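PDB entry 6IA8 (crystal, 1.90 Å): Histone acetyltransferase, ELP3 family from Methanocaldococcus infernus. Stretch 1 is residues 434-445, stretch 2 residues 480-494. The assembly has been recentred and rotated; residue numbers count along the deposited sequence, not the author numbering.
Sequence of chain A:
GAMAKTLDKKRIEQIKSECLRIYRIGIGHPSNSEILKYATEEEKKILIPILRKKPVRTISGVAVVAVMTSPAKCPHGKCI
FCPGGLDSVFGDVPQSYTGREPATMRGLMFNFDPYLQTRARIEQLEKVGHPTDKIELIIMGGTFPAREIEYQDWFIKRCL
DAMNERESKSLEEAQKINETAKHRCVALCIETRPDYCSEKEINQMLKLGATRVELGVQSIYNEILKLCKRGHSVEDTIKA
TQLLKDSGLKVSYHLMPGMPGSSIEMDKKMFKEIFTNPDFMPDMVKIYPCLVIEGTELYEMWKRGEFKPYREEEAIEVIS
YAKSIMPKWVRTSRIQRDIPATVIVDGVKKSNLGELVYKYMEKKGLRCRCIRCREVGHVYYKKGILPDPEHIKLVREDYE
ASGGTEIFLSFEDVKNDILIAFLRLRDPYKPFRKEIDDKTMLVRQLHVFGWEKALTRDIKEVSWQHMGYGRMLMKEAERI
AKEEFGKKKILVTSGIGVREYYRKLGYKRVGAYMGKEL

Stretch 1 434-445: KEIDDKTMLVRQ
Stretch 2 480-494: IAKEEFGKKKILVTS

Strands starting at Thr 440 and Lys 489 run parallel, 23° between their directions, in the register Thr 440-Lys 489, Met 441-Ile 490, Leu 442-Leu 491, Val 443-Val 492. Met 441 N donates to Lys 489 O (3.0 Å), Leu 491 N to Met 441 O (2.9 Å), Val 443 N to Leu 491 O (2.8 Å) and Thr 493 N to Val 443 O (3.0 Å). The stretches bury 877 Å² between them; Met 441, Leu 491 and Val 443, apolar and buried, are the most covered.

One sheet face carries Met 441, Val 443, Ile 490 and Val 492. Both valines are t, as is Ile 490 (t, t), whose CD1 meets Val 443 CG2 at 3.6 Å. Met 441 bends off-rotamer (chi1 -148°, chi2 91°, chi3 t): CB lies 3.7 Å from Ala 481 CB, and CE lies over one face of the Phe 485 ring (m, 87°), a CH-pi contact.

On the face of Thr 440, Leu 442, Lys 489 and Leu 491, both leucines are m, t; Leu 491 CD1 reaches Ile 436 CG1 (3.8 Å). The lysines bring charged ends to polar atoms of the turn region: Lys 489 (p, t, t, t) extends so that NZ donates to Glu 435 O (3.1 Å) and salt-bridges Asp 437 OD1 (3.2 Å), and Lys 487 (m, m, t, t) sends NZ to Asp 438 O (3.1 Å). In the type I turn 437-440, Asp 437 (p) accepts at OD2 from Lys 439 N (2.7 Å) and Thr 440 OG1 (2.9 Å).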

ATOM      1  N   LYS A 434      -7.414 -21.551  -6.207  1.00 41.37           N
ATOM      2  CA  LYS A 434      -8.512 -22.473  -6.460  1.00 47.17           C
ATOM      3  C   LYS A 434      -9.840 -21.741  -6.575  1.00 42.97           C
ATOM      4  O   LYS A 434     -10.723 -22.176  -7.315  1.00 45.77           O
ATOM      5  CB  LYS A 434      -8.581 -23.525  -5.344  1.00 44.53           C
ATOM      6  CG  LYS A 434      -8.494 -22.947  -3.918  1.00 74.26           C
ATOM      7  CD  LYS A 434      -8.532 -24.036  -2.839  1.00 79.03           C
ATOM      8  CE  LYS A 434      -9.930 -24.626  -2.679  1.00 92.65           C
ATOM      9  NZ  LYS A 434     -10.031 -25.509  -1.473  1.00 91.48           N
ATOM     10  N   GLU A 435     -10.014 -20.629  -5.873  1.00 41.75           N
ATOM     11  CA  GLU A 435     -11.327 -20.002  -5.868  1.00 46.73           C
ATOM     12  C   GLU A 435     -11.527 -19.003  -7.000  1.00 47.10           C
ATOM     13  O   GLU A 435     -12.628 -18.467  -7.134  1.00 40.29           O
ATOM     14  CB  GLU A 435     -11.594 -19.336  -4.517  1.00 57.37           C
ATOM     15  CG  GLU A 435     -10.498 -18.470  -3.966  1.00 64.97           C
ATOM     16  CD  GLU A 435      -9.427 -19.236  -3.176  1.00 54.44           C
ATOM     17  OE1 GLU A 435      -8.473 -19.703  -3.807  1.00 42.93           O
ATOM     18  OE2 GLU A 435      -9.475 -19.304  -1.933  1.00 48.31           O
ATOM     19  N   ILE A 436     -10.523 -18.770  -7.840  1.00 42.01           N
ATOM     20  CA  ILE A 436     -10.626 -17.830  -8.955  1.00 41.86           C
ATOM     21  C   ILE A 436     -10.671 -18.627 -10.250  1.00 56.01           C
ATOM     22  O   ILE A 436      -9.705 -19.312 -10.595  1.00 54.02           O
ATOM     23  CB  ILE A 436      -9.449 -16.847  -8.983  1.00 39.47           C
ATOM     24  CG1 ILE A 436      -9.309 -16.147  -7.633  1.00 34.40           C
ATOM     25  CG2 ILE A 436      -9.631 -15.820 -10.100  1.00 43.65           C
ATOM     26  CD1 ILE A 436      -8.034 -15.289  -7.502  1.00 36.57           C
ATOM     27  N   ASP A 437     -11.777 -18.536 -10.974  1.00 48.51           N
ATOM     28  CA  ASP A 437     -11.905 -19.162 -12.294  1.00 67.80           C
ATOM     29  C   ASP A 437     -12.075 -18.078 -13.360  1.00 96.04           C
ATOM     30  O   ASP A 437     -12.011 -16.882 -13.076  1.00 52.94           O
ATOM     31  CB  ASP A 437     -13.070 -20.162 -12.344  1.00 51.85           C
ATOM     32  CG  ASP A 437     -14.395 -19.546 -11.965  1.00 59.90           C
ATOM     33  OD1 ASP A 437     -15.109 -20.164 -11.148  1.00 58.74           O
ATOM     34  OD2 ASP A 437     -14.722 -18.435 -12.456  1.00 51.10           O
ATOM     35  N   ASP A 438     -12.299 -18.502 -14.604  1.00 98.03           N
ATOM     36  CA  ASP A 438     -12.391 -17.568 -15.725  1.00 62.82           C
ATOM     37  C   ASP A 438     -13.728 -16.829 -15.787  1.00 45.90           C
ATOM     38  O   ASP A 438     -13.946 -16.040 -16.715  1.00 40.88           O
ATOM     39  CB  ASP A 438     -12.140 -18.299 -17.051  1.00 56.24           C
ATOM     40  CG  ASP A 438     -13.141 -19.404 -17.312  1.00 55.02           C
ATOM     41  OD1 ASP A 438     -14.142 -19.534 -16.571  1.00 59.82           O
ATOM     42  OD2 ASP A 438     -12.924 -20.176 -18.266  1.00 72.44           O
ATOM     43  N   LYS A 439     -14.613 -17.046 -14.815  1.00 43.09           N
ATOM     44  CA  LYS A 439     -15.841 -16.275 -14.675  1.00 42.44           C
ATOM     45  C   LYS A 439     -15.858 -15.486 -13.373  1.00 33.80           C
ATOM     46  O   LYS A 439     -16.920 -15.126 -12.869  1.00 38.17           O
ATOM     47  CB  LYS A 439     -17.059 -17.191 -14.754  1.00 48.25           C
ATOM     48  CG  LYS A 439     -17.072 -18.099 -16.009  1.00 50.49           C
ATOM     49  N   THR A 440     -14.683 -15.131 -12.879  1.00 34.95           N
ATOM     50  CA  THR A 440     -14.538 -14.435 -11.613  1.00 32.06           C
ATOM     51  C   THR A 440     -13.994 -13.034 -11.831  1.00 36.80           C
ATOM     52  O   THR A 440     -13.040 -12.850 -12.589  1.00 34.25           O
ATOM     53  CB  THR A 440     -13.580 -15.187 -10.690  1.00 38.19           C
ATOM     54  OG1 THR A 440     -14.100 -16.487 -10.443  1.00 36.47           O
ATOM     55  CG2 THR A 440     -13.415 -14.441  -9.360  1.00 41.07           C
ATOM     56  N   MET A 441     -14.579 -12.058 -11.139  1.00 33.68           N
ATOM     57  CA  MET A 441     -14.032 -10.710 -11.039  1.00 32.34           C
ATOM     58  C   MET A 441     -13.511 -10.491  -9.621  1.00 35.51           C
ATOM     59  O   MET A 441     -14.076 -11.011  -8.660  1.00 33.83           O
ATOM     60  CB  MET A 441     -15.095  -9.658 -11.371  1.00 38.71           C
ATOM     61  CG  MET A 441     -14.548  -8.394 -12.029  1.00 42.30           C
ATOM     62  SD  MET A 441     -14.544  -8.532 -13.860  1.00 41.09           S
ATOM     63  CE  MET A 441     -13.882  -6.921 -14.233  1.00 41.48           C
ATOM     64  N   LEU A 442     -12.439  -9.711  -9.484  1.00 32.43           N
ATOM     65  CA  LEU A 442     -11.809  -9.488  -8.185  1.00 32.29           C
ATOM     66  C   LEU A 442     -11.961  -8.039  -7.723  1.00 30.66           C
ATOM     67  O   LEU A 442     -11.584  -7.107  -8.447  1.00 30.72           O
ATOM     68  CB  LEU A 442     -10.315  -9.827  -8.242  1.00 30.04           C
ATOM     69  CG  LEU A 442      -9.923 -11.210  -8.799  1.00 34.74           C
ATOM     70  CD1 LEU A 442      -8.402 -11.280  -8.906  1.00 32.66           C
ATOM     71  CD2 LEU A 442     -10.440 -12.300  -7.889  1.00 34.78           C
ATOM     72  N   VAL A 443     -12.460  -7.858  -6.499  1.00 28.69           N
ATOM     73  CA  VAL A 443     -12.418  -6.566  -5.818  1.00 28.22           C
ATOM     74  C   VAL A 443     -11.156  -6.581  -4.963  1.00 31.94           C
ATOM     75  O   VAL A 443     -11.127  -7.181  -3.894  1.00 30.47           O
ATOM     76  CB  VAL A 443     -13.666  -6.316  -4.974  1.00 32.37           C
ATOM     77  CG1 VAL A 443     -13.478  -5.029  -4.221  1.00 29.72           C
ATOM     78  CG2 VAL A 443     -14.897  -6.257  -5.886  1.00 34.53           C
ATOM     79  N   ARG A 444     -10.100  -5.939  -5.450  1.00 26.09           N
ATOM     80  CA  ARG A 444      -8.824  -5.927  -4.744  1.00 28.20           C
ATOM     81  C   ARG A 444      -8.770  -4.911  -3.619  1.00 33.10           C
ATOM     82  O   ARG A 444      -7.977  -5.075  -2.684  1.00 26.57           O
ATOM     83  CB  ARG A 444      -7.694  -5.653  -5.734  1.00 29.16           C
ATOM     84  CG  ARG A 444      -7.713  -6.629  -6.939  1.00 33.30           C
ATOM     85  CD  ARG A 444      -6.390  -6.613  -7.707  1.00 30.79           C
ATOM     86  NE  ARG A 444      -6.150  -5.350  -8.361  1.00 27.47           N
ATOM     87  CZ  ARG A 444      -5.341  -4.394  -7.928  1.00 29.61           C
ATOM     88  NH1 ARG A 444      -5.260  -3.266  -8.629  1.00 28.82           N
ATOM     89  NH2 ARG A 444      -4.596  -4.574  -6.841  1.00 27.02           N
ATOM     90  N   GLN A 445      -9.603  -3.884  -3.669  1.00 28.12           N
ATOM     91  CA  GLN A 445      -9.610  -2.896  -2.607  1.00 26.50           C
ATOM     92  C   GLN A 445     -10.907  -2.109  -2.672  1.00 30.13           C
ATOM     93  O   GLN A 445     -11.388  -1.816  -3.761  1.00 27.66           O
ATOM     94  CB  GLN A 445      -8.440  -1.919  -2.752  1.00 31.97           C
ATOM     95  CG  GLN A 445      -8.406  -0.802  -1.686  1.00 35.21           C
ATOM     96  CD  GLN A 445      -7.066  -0.091  -1.619  1.00 40.17           C
ATOM     97  OE1 GLN A 445      -6.336  -0.017  -2.617  1.00 35.20           O
ATOM     98  NE2 GLN A 445      -6.707   0.396  -0.419  1.00 36.80           N
ATOM     99  N   ILE A 480     -20.929  -3.965 -13.188  1.00 33.55           N
ATOM    100  CA  ILE A 480     -19.939  -4.016 -14.255  1.00 37.53           C
ATOM    101  C   ILE A 480     -19.487  -5.449 -14.472  1.00 35.84           C
ATOM    102  O   ILE A 480     -19.406  -5.922 -15.611  1.00 38.20           O
ATOM    103  CB  ILE A 480     -18.749  -3.092 -13.932  1.00 38.88           C
ATOM    104  CG1 ILE A 480     -19.200  -1.635 -13.992  1.00 33.63           C
ATOM    105  CG2 ILE A 480     -17.592  -3.369 -14.875  1.00 33.88           C
ATOM    106  CD1 ILE A 480     -18.136  -0.632 -13.566  1.00 36.62           C
ATOM    107  N   ALA A 481     -19.169  -6.155 -13.376  1.00 33.34           N
ATOM    108  CA  ALA A 481     -18.680  -7.521 -13.485  1.00 30.52           C
ATOM    109  C   ALA A 481     -19.671  -8.389 -14.233  1.00 36.97           C
ATOM    110  O   ALA A 481     -19.286  -9.168 -15.109  1.00 35.29           O
ATOM    111  CB  ALA A 481     -18.414  -8.103 -12.100  1.00 33.74           C
ATOM    112  N   LYS A 482     -20.957  -8.245 -13.919  1.00 38.86           N
ATOM    113  CA  LYS A 482     -21.970  -9.144 -14.459  1.00 41.66           C
ATOM    114  C   LYS A 482     -22.424  -8.705 -15.844  1.00 42.87           C
ATOM    115  O   LYS A 482     -22.499  -9.524 -16.769  1.00 39.90           O
ATOM    116  CB  LYS A 482     -23.171  -9.224 -13.506  1.00 44.44           C
ATOM    117  CG  LYS A 482     -24.334 -10.103 -14.036  1.00 45.32           C
ATOM    118  CD  LYS A 482     -25.453 -10.192 -13.010  1.00 48.61           C
ATOM    119  CE  LYS A 482     -26.466 -11.285 -13.393  1.00 54.21           C
ATOM    120  NZ  LYS A 482     -27.518 -11.431 -12.363  1.00 65.83           N
ATOM    121  N   GLU A 483     -22.758  -7.423 -15.994  1.00 38.88           N
ATOM    122  CA  GLU A 483     -23.404  -6.980 -17.222  1.00 46.55           C
ATOM    123  C   GLU A 483     -22.392  -6.709 -18.326  1.00 43.58           C
ATOM    124  O   GLU A 483     -22.674  -6.949 -19.503  1.00 38.71           O
ATOM    125  CB  GLU A 483     -24.238  -5.728 -16.952  1.00 47.60           C
ATOM    126  CG  GLU A 483     -25.372  -5.935 -15.954  1.00 52.69           C
ATOM    127  CD  GLU A 483     -26.233  -4.686 -15.765  1.00 76.67           C
ATOM    128  OE1 GLU A 483     -25.852  -3.604 -16.261  1.00101.57           O
ATOM    129  OE2 GLU A 483     -27.292  -4.794 -15.120  1.00 72.56           O
ATOM    130  N   GLU A 484     -21.213  -6.215 -17.973  1.00 38.03           N
ATOM    131  CA  GLU A 484     -20.233  -5.827 -18.976  1.00 44.55           C
ATOM    132  C   GLU A 484     -19.207  -6.910 -19.255  1.00 51.66           C
ATOM    133  O   GLU A 484     -18.825  -7.088 -20.410  1.00 40.23           O
ATOM    134  CB  GLU A 484     -19.514  -4.548 -18.543  1.00 38.21           C
ATOM    135  CG  GLU A 484     -18.432  -4.057 -19.516  1.00 41.94           C
ATOM    136  CD  GLU A 484     -17.933  -2.660 -19.159  1.00 48.26           C
ATOM    137  OE1 GLU A 484     -18.615  -1.969 -18.375  1.00 40.22           O
ATOM    138  OE2 GLU A 484     -16.851  -2.260 -19.636  1.00 39.05           O
ATOM    139  N   PHE A 485     -18.739  -7.624 -18.232  1.00 38.49           N
ATOM    140  CA  PHE A 485     -17.732  -8.660 -18.417  1.00 38.30           C
ATOM    141  C   PHE A 485     -18.298 -10.070 -18.336  1.00 40.09           C
ATOM    142  O   PHE A 485     -17.553 -11.044 -18.544  1.00 39.13           O
ATOM    143  CB  PHE A 485     -16.613  -8.476 -17.389  1.00 39.42           C
ATOM    144  CG  PHE A 485     -15.783  -7.253 -17.627  1.00 44.42           C
ATOM    145  CD1 PHE A 485     -16.164  -6.047 -17.100  1.00 39.39           C
ATOM    146  CD2 PHE A 485     -14.628  -7.308 -18.394  1.00 36.85           C
ATOM    147  CE1 PHE A 485     -15.407  -4.897 -17.344  1.00 36.15           C
ATOM    148  CE2 PHE A 485     -13.858  -6.180 -18.612  1.00 45.21           C
ATOM    149  CZ  PHE A 485     -14.247  -4.980 -18.089  1.00 42.67           C
ATOM    150  N   GLY A 486     -19.598 -10.205 -18.096  1.00 37.92           N
ATOM    151  CA  GLY A 486     -20.226 -11.516 -18.088  1.00 43.38           C
ATOM    152  C   GLY A 486     -19.713 -12.475 -17.036  1.00 39.10           C
ATOM    153  O   GLY A 486     -19.819 -13.687 -17.219  1.00 36.50           O
ATOM    154  N   LYS A 487     -19.182 -11.974 -15.924  1.00 34.07           N
ATOM    155  CA  LYS A 487     -18.708 -12.835 -14.849  1.00 38.31           C
ATOM    156  C   LYS A 487     -19.879 -13.317 -14.010  1.00 46.73           C
ATOM    157  O   LYS A 487     -20.960 -12.726 -14.020  1.00 41.60           O
ATOM    158  CB  LYS A 487     -17.714 -12.090 -13.967  1.00 42.81           C
ATOM    159  CG  LYS A 487     -16.543 -11.480 -14.747  1.00 41.95           C
ATOM    160  CD  LYS A 487     -15.769 -12.547 -15.505  1.00 38.48           C
ATOM    161  CE  LYS A 487     -14.473 -11.966 -16.104  1.00 49.01           C
ATOM    162  NZ  LYS A 487     -13.676 -12.982 -16.837  1.00 51.44           N
ATOM    163  N   LYS A 488     -19.666 -14.427 -13.301  1.00 37.63           N
ATOM    164  CA  LYS A 488     -20.708 -15.047 -12.489  1.00 56.40           C
ATOM    165  C   LYS A 488     -20.418 -14.992 -10.989  1.00 48.60           C
ATOM    166  O   LYS A 488     -21.310 -15.287 -10.184  1.00 42.93           O
ATOM    167  CB  LYS A 488     -20.906 -16.509 -12.923  1.00 56.87           C
ATOM    168  CG  LYS A 488     -21.347 -16.677 -14.380  1.00 63.43           C
ATOM    169  CD  LYS A 488     -22.605 -15.866 -14.706  1.00 94.42           C
ATOM    170  CE  LYS A 488     -23.798 -16.276 -13.849  1.00124.58           C
ATOM    171  NZ  LYS A 488     -25.010 -15.453 -14.145  1.00114.44           N
ATOM    172  N   LYS A 489     -19.201 -14.649 -10.582  1.00 40.08           N
ATOM    173  CA  LYS A 489     -18.925 -14.488  -9.165  1.00 41.91           C
ATOM    174  C   LYS A 489     -17.878 -13.401  -9.000  1.00 42.80           C
ATOM    175  O   LYS A 489     -17.058 -13.142  -9.893  1.00 35.08           O
ATOM    176  CB  LYS A 489     -18.467 -15.792  -8.498  1.00 51.09           C
ATOM    177  CG  LYS A 489     -17.090 -16.275  -8.869  1.00 74.95           C
ATOM    178  CD  LYS A 489     -16.777 -17.566  -8.107  1.00 79.97           C
ATOM    179  CE  LYS A 489     -15.522 -18.244  -8.615  1.00 98.10           C
ATOM    180  NZ  LYS A 489     -15.371 -19.614  -8.050  1.00133.29           N
ATOM    181  N   ILE A 490     -17.954 -12.746  -7.852  1.00 36.28           N
ATOM    182  CA  ILE A 490     -17.084 -11.638  -7.511  1.00 32.30           C
ATOM    183  C   ILE A 490     -16.460 -11.977  -6.166  1.00 34.76           C
ATOM    184  O   ILE A 490     -17.153 -12.464  -5.265  1.00 34.85           O
ATOM    185  CB  ILE A 490     -17.876 -10.315  -7.501  1.00 43.61           C
ATOM    186  CG1 ILE A 490     -16.982  -9.140  -7.163  1.00 44.95           C
ATOM    187  CG2 ILE A 490     -19.060 -10.366  -6.562  1.00 42.70           C
ATOM    188  CD1 ILE A 490     -17.567  -7.815  -7.687  1.00 48.13           C
ATOM    189  N   LEU A 491     -15.142 -11.819  -6.069  1.00 32.57           N
ATOM    190  CA  LEU A 491     -14.399 -12.139  -4.856  1.00 32.05           C
ATOM    191  C   LEU A 491     -13.727 -10.888  -4.316  1.00 31.08           C
ATOM    192  O   LEU A 491     -13.024 -10.196  -5.056  1.00 32.86           O
ATOM    193  CB  LEU A 491     -13.333 -13.200  -5.133  1.00 33.04           C
ATOM    194  CG  LEU A 491     -13.795 -14.603  -5.489  1.00 44.76           C
ATOM    195  CD1 LEU A 491     -12.560 -15.460  -5.819  1.00 53.79           C
ATOM    196  CD2 LEU A 491     -14.600 -15.206  -4.384  1.00 43.78           C
ATOM    197  N   VAL A 492     -13.876 -10.642  -3.014  1.00 30.11           N
ATOM    198  CA  VAL A 492     -13.319  -9.467  -2.360  1.00 29.52           C
ATOM    199  C   VAL A 492     -12.120  -9.901  -1.530  1.00 37.30           C
ATOM    200  O   VAL A 492     -12.216 -10.852  -0.742  1.00 30.30           O
ATOM    201  CB  VAL A 492     -14.362  -8.775  -1.473  1.00 32.81           C
ATOM    202  CG1 VAL A 492     -13.756  -7.559  -0.821  1.00 37.05           C
ATOM    203  CG2 VAL A 492     -15.590  -8.438  -2.286  1.00 38.17           C
ATOM    204  N   THR A 493     -10.989  -9.227  -1.732  1.00 34.00           N
ATOM    205  CA  THR A 493      -9.861  -9.299  -0.805  1.00 40.52           C
ATOM    206  C   THR A 493     -10.209  -8.431   0.396  1.00 37.79           C
ATOM    207  O   THR A 493     -10.318  -7.210   0.278  1.00 37.46           O
ATOM    208  CB  THR A 493      -8.569  -8.827  -1.468  1.00 31.76           C
ATOM    209  OG1 THR A 493      -8.408  -9.519  -2.721  1.00 34.44           O
ATOM    210  CG2 THR A 493      -7.386  -9.105  -0.565  1.00 35.58           C
ATOM    211  N   SER A 494     -10.441  -9.057   1.536  1.00 35.25           N
ATOM    212  CA  SER A 494     -10.942  -8.375   2.718  1.00 36.13           C
ATOM    213  C   SER A 494      -9.942  -8.527   3.847  1.00 36.01           C
ATOM    214  O   SER A 494      -9.446  -9.630   4.084  1.00 37.54           O
ATOM    215  CB  SER A 494     -12.290  -8.972   3.157  1.00 35.40           C
ATOM    216  OG  SER A 494     -12.734  -8.458   4.409  1.00 38.04           O
TER
HETATM  217  O   HOH W   1     -12.301 -14.188 -14.806  1.00 40.27           O